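Local atomic coordinates of 7beta-hydroxysteroid dehydrogenase (Collinsella aerofaciens ATCC 25986, PDB entry 5GT9), a protein that reduces the 7-oxo group of 7-oxolithocholate with NADPH to give the bile acid ursodeoxycholate. Residues A137-S142 against E182-G187; T188-S193 against A206-A211; G15-V20 against G39-K44. All coordinates share one frame; numbering follows the deposited sequence.

Read from the N terminus, the three contacts follow one another in series: each closes before the next opens, and none crosses or encloses another. Contact 3 (15-20 with 39-44) closes a loop made of helix 19-30 and strand 34-39, joining the turns after strands 10-14 and 34-39. Contact 1 (137-142 with 182-187) spans helix 154-173 and pairs two neighbouring strands of the sheet. Contact 2 (188-193 with 206-211) begins at the next residue and folds the segment holding helices 192-195 and 202-208 back on itself. All three touch the same NADP molecule: contact 3 at its 2'-phosphate and pyrophosphate, contacts 1 and 2 at its nicotinamide end. V20 packs against both L186 and T189.

Contact 1: residues A137-S142 against E182-G187; sequences AVINVS and EVITLG. With NAP (NADP nicotinamide-adenine-dinucleotide phosphate), chain D.
L186, which packs on V141 across the strand pair, lays its CB over one face of the nicotinamide ring of NADP, 3.7 Å from C6N. G187 O stands over the same face at the other end of the ring, 3.1 Å from C4N, the hydride-carrying carbon. Behind the ring the two backbones are joined by five hydrogen bonds: E182 N to V138 O, N140 N to E182 O, I184 N to N140 O at 3.0 Å, S142 N to I184 O, and L186 N to S142 O. On the two faces of this paired backbone the side chains segregate. I139, V141, E182 and I184 lie on one, where A221 of helix 214-224 covers E182 and I184, and F222 covers I139; N140, S142, V183 and T185 lie on the other, against helices 105-133 and 154-173. Strands 136-143 and 179-186 run parallel, their short axes 26° apart, and are adjacent members of the Rossmann sheet of the short-chain dehydrogenases, linked by a beta-alpha-beta crossover through helix 154-173. On the helix 214-224 side, I139 CG2 and I184 CG2 touch alongside each other at 3.9 Å. On the opposite face V183 CG2 lies beside S142 CB at 3.8 Å. The polar ends there are held from outside the pair: the N140 amide by T167 OG1 and Y90 N, and S142 OG by K160 O. K160 NZ, which also hydrogen-bonds NADP, bonds V141 O. With CG1 anti to its backbone nitrogen (chi1 -177°), V141 brings this methyl against L186 CG, V141 CG1 to L186 CG being 3.8 Å. The same V141 CG1 lies 3.5 Å from ribose O3D of NADP.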
# COMPACT_ATOMS: atom_id res chain seq x y z
N ALA B 137 0.17 -11.29 -27.78
CA ALA B 137 -0.17 -10.91 -26.44
C ALA B 137 0.36 -9.52 -26.04
O ALA B 137 1.38 -9.11 -26.50
CB ALA B 137 0.35 -11.97 -25.49
N VAL B 138 -0.43 -8.81 -25.25
CA VAL B 138 -0.04 -7.56 -24.68
C VAL B 138 -0.28 -7.56 -23.16
O VAL B 138 -1.36 -7.89 -22.73
CB VAL B 138 -0.79 -6.41 -25.31
CG1 VAL B 138 -0.28 -5.11 -24.72
CG2 VAL B 138 -0.64 -6.37 -26.83
N ILE B 139 0.72 -7.18 -22.37
CA ILE B 139 0.53 -6.92 -20.94
C ILE B 139 1.13 -5.51 -20.70
O ILE B 139 2.34 -5.30 -20.84
CB ILE B 139 1.24 -7.89 -20.00
CG1 ILE B 139 0.79 -9.32 -20.24
CG2 ILE B 139 1.06 -7.48 -18.55
CD1 ILE B 139 1.60 -10.39 -19.55
N ASN B 140 0.24 -4.56 -20.46
CA ASN B 140 0.66 -3.18 -20.11
C ASN B 140 0.70 -3.01 -18.61
O ASN B 140 -0.08 -3.65 -17.92
CB ASN B 140 -0.29 -2.18 -20.80
CG ASN B 140 -0.14 -2.22 -22.33
OD1 ASN B 140 0.99 -2.41 -22.85
ND2 ASN B 140 -1.23 -2.08 -23.06
N VAL B 141 1.52 -2.08 -18.14
CA VAL B 141 1.74 -1.86 -16.73
C VAL B 141 1.01 -0.57 -16.31
O VAL B 141 1.23 0.49 -16.91
CB VAL B 141 3.18 -1.75 -16.39
CG1 VAL B 141 3.32 -1.59 -14.88
CG2 VAL B 141 3.92 -3.04 -16.81
N SER B 142 0.15 -0.66 -15.32
CA SER B 142 -0.46 0.54 -14.74
C SER B 142 0.04 0.65 -13.26
O SER B 142 0.91 -0.09 -12.81
CB SER B 142 -1.96 0.52 -14.83
OG SER B 142 -2.52 1.80 -14.47
N GLU B 182 -3.88 -8.02 -21.28
CA GLU B 182 -4.05 -7.84 -19.85
C GLU B 182 -3.38 -6.52 -19.43
O GLU B 182 -2.38 -6.13 -20.02
CB GLU B 182 -3.36 -8.96 -19.08
CG GLU B 182 -3.58 -8.94 -17.58
CD GLU B 182 -2.64 -9.87 -16.87
OE1 GLU B 182 -2.38 -11.00 -17.37
OE2 GLU B 182 -2.08 -9.43 -15.82
N VAL B 183 -3.94 -5.90 -18.41
CA VAL B 183 -3.23 -4.80 -17.72
C VAL B 183 -2.96 -5.31 -16.33
O VAL B 183 -3.87 -5.85 -15.68
CB VAL B 183 -4.03 -3.45 -17.74
CG1 VAL B 183 -5.49 -3.57 -17.37
CG2 VAL B 183 -3.33 -2.41 -16.88
N ILE B 184 -1.75 -5.08 -15.89
CA ILE B 184 -1.38 -5.39 -14.48
C ILE B 184 -0.97 -4.10 -13.80
O ILE B 184 -0.13 -3.31 -14.32
CB ILE B 184 -0.26 -6.46 -14.37
CG1 ILE B 184 -0.12 -6.86 -12.86
CG2 ILE B 184 1.03 -5.99 -14.98
CD1 ILE B 184 0.21 -8.29 -12.60
N THR B 185 -1.65 -3.84 -12.67
CA THR B 185 -1.58 -2.57 -11.94
C THR B 185 -0.67 -2.82 -10.73
O THR B 185 -0.95 -3.69 -9.92
CB THR B 185 -2.97 -2.15 -11.48
OG1 THR B 185 -3.75 -1.82 -12.65
CG2 THR B 185 -2.91 -0.95 -10.56
N LEU B 186 0.50 -2.16 -10.73
CA LEU B 186 1.45 -2.29 -9.65
C LEU B 186 1.25 -1.28 -8.52
O LEU B 186 0.85 -0.15 -8.73
CB LEU B 186 2.88 -2.14 -10.22
CG LEU B 186 3.28 -3.09 -11.34
CD1 LEU B 186 4.78 -3.08 -11.56
CD2 LEU B 186 2.75 -4.47 -11.24
N GLY B 187 1.57 -1.73 -7.31
CA GLY B 187 1.88 -0.85 -6.23
C GLY B 187 3.38 -0.79 -6.06
O GLY B 187 4.15 -1.07 -6.99
PA NAP D . 11.38 0.57 -14.09
O1A NAP D . 10.74 -0.77 -13.79
O2A NAP D . 12.86 0.69 -13.87
O5B NAP D . 11.13 0.95 -15.63
C5B NAP D . 11.73 0.16 -16.63
C4B NAP D . 12.58 1.02 -17.57
O4B NAP D . 11.82 1.81 -18.46
C3B NAP D . 13.48 1.97 -16.83
O3B NAP D . 14.55 1.28 -16.25
C2B NAP D . 13.83 2.97 -17.91
O2B NAP D . 15.19 2.70 -18.35
C1B NAP D . 12.73 2.75 -18.96
N9A NAP D . 12.21 4.06 -19.27
C8A NAP D . 11.75 5.03 -18.41
N7A NAP D . 11.43 6.13 -19.09
C5A NAP D . 11.65 5.90 -20.38
C6A NAP D . 11.59 6.67 -21.58
N6A NAP D . 11.11 7.97 -21.59
N1A NAP D . 11.90 6.04 -22.70
C2A NAP D . 12.36 4.76 -22.76
N3A NAP D . 12.46 4.01 -21.69
C4A NAP D . 12.14 4.53 -20.50
O3 NAP D . 10.69 1.91 -13.52
PN NAP D . 9.47 2.14 -12.51
O1N NAP D . 9.44 3.64 -12.20
O2N NAP D . 9.62 1.10 -11.41
O5D NAP D . 8.19 1.92 -13.45
C5D NAP D . 7.94 0.66 -14.07
C4D NAP D . 6.42 0.53 -14.21
O4D NAP D . 5.87 0.09 -12.95
C3D NAP D . 5.70 1.81 -14.57
O3D NAP D . 4.72 1.57 -15.55
C2D NAP D . 5.11 2.29 -13.27
O2D NAP D . 3.98 3.14 -13.40
C1D NAP D . 4.83 0.97 -12.54
N1N NAP D . 4.82 1.17 -11.08
C2N NAP D . 5.99 1.04 -10.39
C3N NAP D . 6.02 1.27 -9.03
C7N NAP D . 7.25 1.11 -8.22
O7N NAP D . 7.08 1.10 -7.02
N7N NAP D . 8.48 0.86 -8.78
C4N NAP D . 4.83 1.58 -8.38
C5N NAP D . 3.64 1.64 -9.08
C6N NAP D . 3.67 1.47 -10.47
P2B NAP D . 16.03 3.84 -19.18
O1X NAP D . 17.34 3.15 -19.62
O2X NAP D . 15.29 4.32 -20.33
O3X NAP D . 16.37 4.88 -18.12

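Contact 2: residues T188-S193 against A206-A211. With NAP (NADP nicotinamide-adenine-dinucleotide phosphate), chain D.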
# COMPACT_ATOMS: atom_id res chain seq x y z
N THR B 188 3.79 -0.46 -4.85
CA THR B 188 5.22 -0.39 -4.55
C THR B 188 5.99 -1.65 -4.90
O THR B 188 5.73 -2.73 -4.37
CB THR B 188 5.41 -0.06 -3.04
OG1 THR B 188 4.60 1.06 -2.75
CG2 THR B 188 6.83 0.33 -2.76
N THR B 189 7.03 -1.45 -5.70
CA THR B 189 7.77 -2.53 -6.32
C THR B 189 9.26 -2.18 -6.28
O THR B 189 9.61 -1.02 -6.48
CB THR B 189 7.34 -2.66 -7.80
OG1 THR B 189 5.93 -2.89 -7.83
CG2 THR B 189 8.03 -3.86 -8.46
N LEU B 190 10.09 -3.17 -5.99
CA LEU B 190 11.55 -2.93 -5.78
C LEU B 190 12.28 -2.67 -7.10
O LEU B 190 12.88 -3.58 -7.66
CB LEU B 190 12.21 -4.14 -5.12
CG LEU B 190 11.71 -4.55 -3.73
CD1 LEU B 190 12.28 -5.88 -3.28
CD2 LEU B 190 12.03 -3.47 -2.71
N THR B 191 12.20 -1.46 -7.59
CA THR B 191 12.94 -1.06 -8.79
C THR B 191 13.87 0.09 -8.31
O THR B 191 13.69 0.60 -7.21
CB THR B 191 12.03 -0.53 -9.88
OG1 THR B 191 11.37 0.66 -9.45
CG2 THR B 191 10.91 -1.59 -10.25
N PRO B 192 14.85 0.47 -9.12
CA PRO B 192 15.70 1.62 -8.74
C PRO B 192 14.89 2.86 -8.40
O PRO B 192 15.24 3.57 -7.44
CB PRO B 192 16.55 1.82 -9.99
CG PRO B 192 16.68 0.46 -10.55
CD PRO B 192 15.36 -0.22 -10.32
N SER B 193 13.86 3.15 -9.18
CA SER B 193 13.00 4.33 -8.87
C SER B 193 12.50 4.30 -7.43
O SER B 193 12.54 5.33 -6.74
CB SER B 193 11.79 4.39 -9.80
OG SER B 193 12.18 4.66 -11.13
N ALA B 206 12.04 -1.14 6.26
CA ALA B 206 10.64 -1.51 6.51
C ALA B 206 9.80 -1.56 5.23
O ALA B 206 8.90 -2.40 5.06
CB ALA B 206 10.02 -0.54 7.50
N VAL B 207 10.12 -0.64 4.33
CA VAL B 207 9.46 -0.56 3.01
C VAL B 207 9.90 -1.75 2.16
O VAL B 207 9.08 -2.40 1.57
CB VAL B 207 9.75 0.78 2.32
CG1 VAL B 207 9.18 0.80 0.90
CG2 VAL B 207 9.20 1.97 3.13
N MET B 208 11.20 -2.06 2.13
CA MET B 208 11.69 -3.24 1.37
C MET B 208 10.83 -4.48 1.64
O MET B 208 10.58 -5.30 0.75
CB MET B 208 13.12 -3.58 1.71
CG MET B 208 14.14 -2.45 1.68
SD MET B 208 14.99 -2.19 0.13
CE MET B 208 14.90 -3.80 -0.64
N LYS B 209 10.38 -4.62 2.89
CA LYS B 209 9.67 -5.81 3.32
C LYS B 209 8.22 -5.84 2.88
O LYS B 209 7.61 -6.88 2.88
CB LYS B 209 9.75 -5.96 4.84
CG LYS B 209 10.85 -6.91 5.26
CD LYS B 209 10.68 -7.31 6.72
CE LYS B 209 11.04 -6.17 7.63
NZ LYS B 209 11.03 -6.69 9.01
N ILE B 210 7.65 -4.70 2.55
CA ILE B 210 6.28 -4.71 2.12
C ILE B 210 6.13 -4.46 0.61
O ILE B 210 5.01 -4.48 0.10
CB ILE B 210 5.40 -3.77 2.97
CG1 ILE B 210 5.88 -2.32 2.90
CG2 ILE B 210 5.41 -4.27 4.42
CD1 ILE B 210 5.13 -1.38 3.85
N ALA B 211 7.24 -4.23 -0.08
CA ALA B 211 7.19 -4.01 -1.54
C ALA B 211 7.20 -5.34 -2.25
O ALA B 211 7.79 -6.29 -1.77
CB ALA B 211 8.37 -3.16 -2.00
PA NAP D . 11.38 0.57 -14.09
O1A NAP D . 10.74 -0.77 -13.79
O2A NAP D . 12.86 0.69 -13.87
O5B NAP D . 11.13 0.95 -15.63
C5B NAP D . 11.73 0.16 -16.63
C4B NAP D . 12.58 1.02 -17.57
O4B NAP D . 11.82 1.81 -18.46
C3B NAP D . 13.48 1.97 -16.83
O3B NAP D . 14.55 1.28 -16.25
C2B NAP D . 13.83 2.97 -17.91
O2B NAP D . 15.19 2.70 -18.35
C1B NAP D . 12.73 2.75 -18.96
N9A NAP D . 12.21 4.06 -19.27
C8A NAP D . 11.75 5.03 -18.41
N7A NAP D . 11.43 6.13 -19.09
C5A NAP D . 11.65 5.90 -20.38
C6A NAP D . 11.59 6.67 -21.58
N6A NAP D . 11.11 7.97 -21.59
N1A NAP D . 11.90 6.04 -22.70
C2A NAP D . 12.36 4.76 -22.76
N3A NAP D . 12.46 4.01 -21.69
C4A NAP D . 12.14 4.53 -20.50
O3 NAP D . 10.69 1.91 -13.52
PN NAP D . 9.47 2.14 -12.51
O1N NAP D . 9.44 3.64 -12.20
O2N NAP D . 9.62 1.10 -11.41
O5D NAP D . 8.19 1.92 -13.45
C5D NAP D . 7.94 0.66 -14.07
C4D NAP D . 6.42 0.53 -14.21
O4D NAP D . 5.87 0.09 -12.95
C3D NAP D . 5.70 1.81 -14.57
O3D NAP D . 4.72 1.57 -15.55
C2D NAP D . 5.11 2.29 -13.27
O2D NAP D . 3.98 3.14 -13.40
C1D NAP D . 4.83 0.97 -12.54
N1N NAP D . 4.82 1.17 -11.08
C2N NAP D . 5.99 1.04 -10.39
C3N NAP D . 6.02 1.27 -9.03
C7N NAP D . 7.25 1.11 -8.22
O7N NAP D . 7.08 1.10 -7.02
N7N NAP D . 8.48 0.86 -8.78
C4N NAP D . 4.83 1.58 -8.38
C5N NAP D . 3.64 1.64 -9.08
C6N NAP D . 3.67 1.47 -10.47
P2B NAP D . 16.03 3.84 -19.18
O1X NAP D . 17.34 3.15 -19.62
O2X NAP D . 15.29 4.32 -20.33
O3X NAP D . 16.37 4.88 -18.12
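T188 and A211 meet through backbone, T188 O lying 3.4 Å from A211 CA, yet no hydrogen bond joins the two segments directly; T188 and L190 instead bond the backbone of L212, one residue further on. The chain then bends at L190 in an inverse gamma turn, whose T191 N to T189 O bond is weak. L190 CD2 touches A211 CB at 3.7 Å and M208 CE at 3.6 Å, and T188 CG2 adds to the packing on A211 CB. M208, bent at chi2 and chi3, crosses the leucine at about a right angle. This is the loop after strand 179-186 of the SDR fold, and its other side holds NADP: T189 N donates to carboxamide O7N at 2.9 Å, and T189 O accepts a weak bond from N7N. T191, the N-cap of helix 192-195, has OG1 between its backbone nitrogen and carbonyl carbon (chi1 64°), whence it donates to nicotinamide-side phosphate oxygen O2N at 2.7 Å. A valine in its place has no hydroxyl to give O2N, and the phosphate would probably be less firmly placed. Toward the dimer partner, T188 packs on L195 of the second subunit and V207 on T213 of the same neighbour.

Contact 3: residues G15-V20 against G39-K44. With NAP (NADP nicotinamide-adenine-dinucleotide phosphate), chain D.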
# COMPACT_ATOMS: atom_id res chain seq x y z
N GLY B 15 10.62 -0.10 -22.44
CA GLY B 15 11.18 0.42 -21.17
C GLY B 15 11.78 -0.72 -20.46
O GLY B 15 11.19 -1.27 -19.53
N ALA B 16 12.99 -1.10 -20.90
CA ALA B 16 13.44 -2.45 -20.63
C ALA B 16 14.60 -2.57 -19.67
O ALA B 16 14.97 -3.71 -19.27
CB ALA B 16 13.79 -3.11 -21.93
N THR B 17 15.23 -1.44 -19.30
CA THR B 17 16.63 -1.48 -18.84
C THR B 17 16.80 -2.11 -17.47
O THR B 17 17.71 -2.85 -17.24
CB THR B 17 17.24 -0.07 -18.88
OG1 THR B 17 16.92 0.53 -20.15
CG2 THR B 17 18.79 -0.13 -18.70
N GLU B 18 15.87 -1.78 -16.57
CA GLU B 18 16.00 -2.14 -15.18
C GLU B 18 14.58 -2.42 -14.68
O GLU B 18 13.60 -2.37 -15.43
CB GLU B 18 16.60 -1.01 -14.32
CG GLU B 18 18.12 -0.91 -14.37
CD GLU B 18 18.73 0.22 -13.50
OE1 GLU B 18 18.22 1.37 -13.48
OE2 GLU B 18 19.76 -0.05 -12.83
N GLY B 19 14.54 -2.89 -13.44
CA GLY B 19 13.29 -2.98 -12.69
C GLY B 19 12.27 -3.91 -13.34
O GLY B 19 12.60 -5.05 -13.63
N VAL B 20 11.03 -3.44 -13.48
CA VAL B 20 9.93 -4.25 -14.06
C VAL B 20 10.22 -4.55 -15.51
O VAL B 20 9.97 -5.69 -15.98
CB VAL B 20 8.56 -3.49 -13.91
CG1 VAL B 20 7.44 -4.27 -14.60
CG2 VAL B 20 8.16 -3.27 -12.46
N GLY B 39 14.86 1.23 -24.52
CA GLY B 39 15.15 2.10 -23.40
C GLY B 39 16.12 3.19 -23.79
O GLY B 39 16.56 3.27 -24.93
N ARG B 40 16.35 4.09 -22.85
CA ARG B 40 17.26 5.19 -23.11
C ARG B 40 18.75 4.85 -22.90
O ARG B 40 19.59 5.46 -23.58
CB ARG B 40 16.88 6.40 -22.25
CG ARG B 40 15.52 6.98 -22.57
CD ARG B 40 15.01 7.91 -21.46
NE ARG B 40 14.92 7.22 -20.17
CZ ARG B 40 14.58 7.77 -19.01
NH1 ARG B 40 14.26 9.05 -18.91
NH2 ARG B 40 14.58 7.03 -17.92
N ARG B 41 19.08 3.99 -21.92
CA ARG B 41 20.49 3.67 -21.61
C ARG B 41 21.04 2.56 -22.46
O ARG B 41 21.06 1.42 -22.03
CB ARG B 41 20.68 3.36 -20.12
CG ARG B 41 20.46 4.60 -19.25
CD ARG B 41 20.39 4.24 -17.76
NE ARG B 41 19.15 3.53 -17.51
CZ ARG B 41 18.75 3.06 -16.34
NH1 ARG B 41 17.60 2.41 -16.27
NH2 ARG B 41 19.48 3.24 -15.25
N GLU B 42 21.51 2.92 -23.66
CA GLU B 42 21.90 1.93 -24.69
C GLU B 42 22.99 0.97 -24.21
O GLU B 42 22.89 -0.23 -24.44
CB GLU B 42 22.31 2.62 -26.00
CG GLU B 42 22.42 1.65 -27.17
CD GLU B 42 22.93 2.27 -28.49
OE1 GLU B 42 22.93 3.49 -28.62
OE2 GLU B 42 23.37 1.52 -29.40
N GLU B 43 24.01 1.48 -23.54
CA GLU B 43 25.08 0.62 -23.02
C GLU B 43 24.55 -0.39 -22.01
O GLU B 43 24.80 -1.57 -22.12
CB GLU B 43 26.19 1.42 -22.35
CG GLU B 43 27.44 0.60 -22.15
CD GLU B 43 28.12 0.82 -20.81
OE1 GLU B 43 29.25 1.37 -20.81
OE2 GLU B 43 27.54 0.44 -19.76
N LYS B 44 23.75 0.09 -21.06
CA LYS B 44 23.17 -0.79 -20.08
C LYS B 44 22.27 -1.85 -20.76
O LYS B 44 22.25 -3.02 -20.33
CB LYS B 44 22.39 0.08 -19.09
CG LYS B 44 22.31 -0.44 -17.71
CD LYS B 44 22.38 0.71 -16.71
CE LYS B 44 22.25 0.20 -15.29
NZ LYS B 44 21.29 -0.92 -15.18
PA NAP D . 11.38 0.57 -14.09
O1A NAP D . 10.74 -0.77 -13.79
O2A NAP D . 12.86 0.69 -13.87
O5B NAP D . 11.13 0.95 -15.63
C5B NAP D . 11.73 0.16 -16.63
C4B NAP D . 12.58 1.02 -17.57
O4B NAP D . 11.82 1.81 -18.46
C3B NAP D . 13.48 1.97 -16.83
O3B NAP D . 14.55 1.28 -16.25
C2B NAP D . 13.83 2.97 -17.91
O2B NAP D . 15.19 2.70 -18.35
C1B NAP D . 12.73 2.75 -18.96
N9A NAP D . 12.21 4.06 -19.27
C8A NAP D . 11.75 5.03 -18.41
N7A NAP D . 11.43 6.13 -19.09
C5A NAP D . 11.65 5.90 -20.38
C6A NAP D . 11.59 6.67 -21.58
N6A NAP D . 11.11 7.97 -21.59
N1A NAP D . 11.90 6.04 -22.70
C2A NAP D . 12.36 4.76 -22.76
N3A NAP D . 12.46 4.01 -21.69
C4A NAP D . 12.14 4.53 -20.50
O3 NAP D . 10.69 1.91 -13.52
PN NAP D . 9.47 2.14 -12.51
O1N NAP D . 9.44 3.64 -12.20
O2N NAP D . 9.62 1.10 -11.41
O5D NAP D . 8.19 1.92 -13.45
C5D NAP D . 7.94 0.66 -14.07
C4D NAP D . 6.42 0.53 -14.21
O4D NAP D . 5.87 0.09 -12.95
C3D NAP D . 5.70 1.81 -14.57
O3D NAP D . 4.72 1.57 -15.55
C2D NAP D . 5.11 2.29 -13.27
O2D NAP D . 3.98 3.14 -13.40
C1D NAP D . 4.83 0.97 -12.54
N1N NAP D . 4.82 1.17 -11.08
C2N NAP D . 5.99 1.04 -10.39
C3N NAP D . 6.02 1.27 -9.03
C7N NAP D . 7.25 1.11 -8.22
O7N NAP D . 7.08 1.10 -7.02
N7N NAP D . 8.48 0.86 -8.78
C4N NAP D . 4.83 1.58 -8.38
C5N NAP D . 3.64 1.64 -9.08
C6N NAP D . 3.67 1.47 -10.47
P2B NAP D . 16.03 3.84 -19.18
O1X NAP D . 17.34 3.15 -19.62
O2X NAP D . 15.29 4.32 -20.33
O3X NAP D . 16.37 4.88 -18.12
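R41 grips one carboxylate oxygen of E18 with both terminal nitrogens: NH2 lies 2.9 Å and NH1 3.0 Å from E18 OE1. The oxygen sits near the guanidinium plane but is itself met from above the carboxylate, the two planes being 80° apart. K44 NZ forms a salt bridge with E18 OE2 at 2.9 Å, its hydrogen bond being weak, so the acid probably offsets part of the positive charge gathered here. The 2'-phosphate of NADP is the other focus. R41 NE donates to O1X at 2.8 Å, nearly straight at 175°, and T17 OG1 reaches the same oxygen at 2.7 Å. R40 N meets O2X at 2.7 Å; the side chain, bent at chi3, returns NE to that oxygen and NH2 to O3X, while one guanidinium face lies over adenine N7A. Outside this polar cluster T17 CG2 packs across K44 CB at 3.6 Å. Two glycines sit at close quarters: a beta carbon on G39 would clash with T17 OG1, and one on G15 would fall 2.6 Å from ribose O4B. V20 N bonds pyrophosphate O1A. Together G15 and G19, with G21 beyond, form the glycine-rich GxxxGxG motif of the SDR Rossmann fold, and basic residues after the second strand, here R40 and R41 on the 2'-phosphate, are consistent with NADP preference.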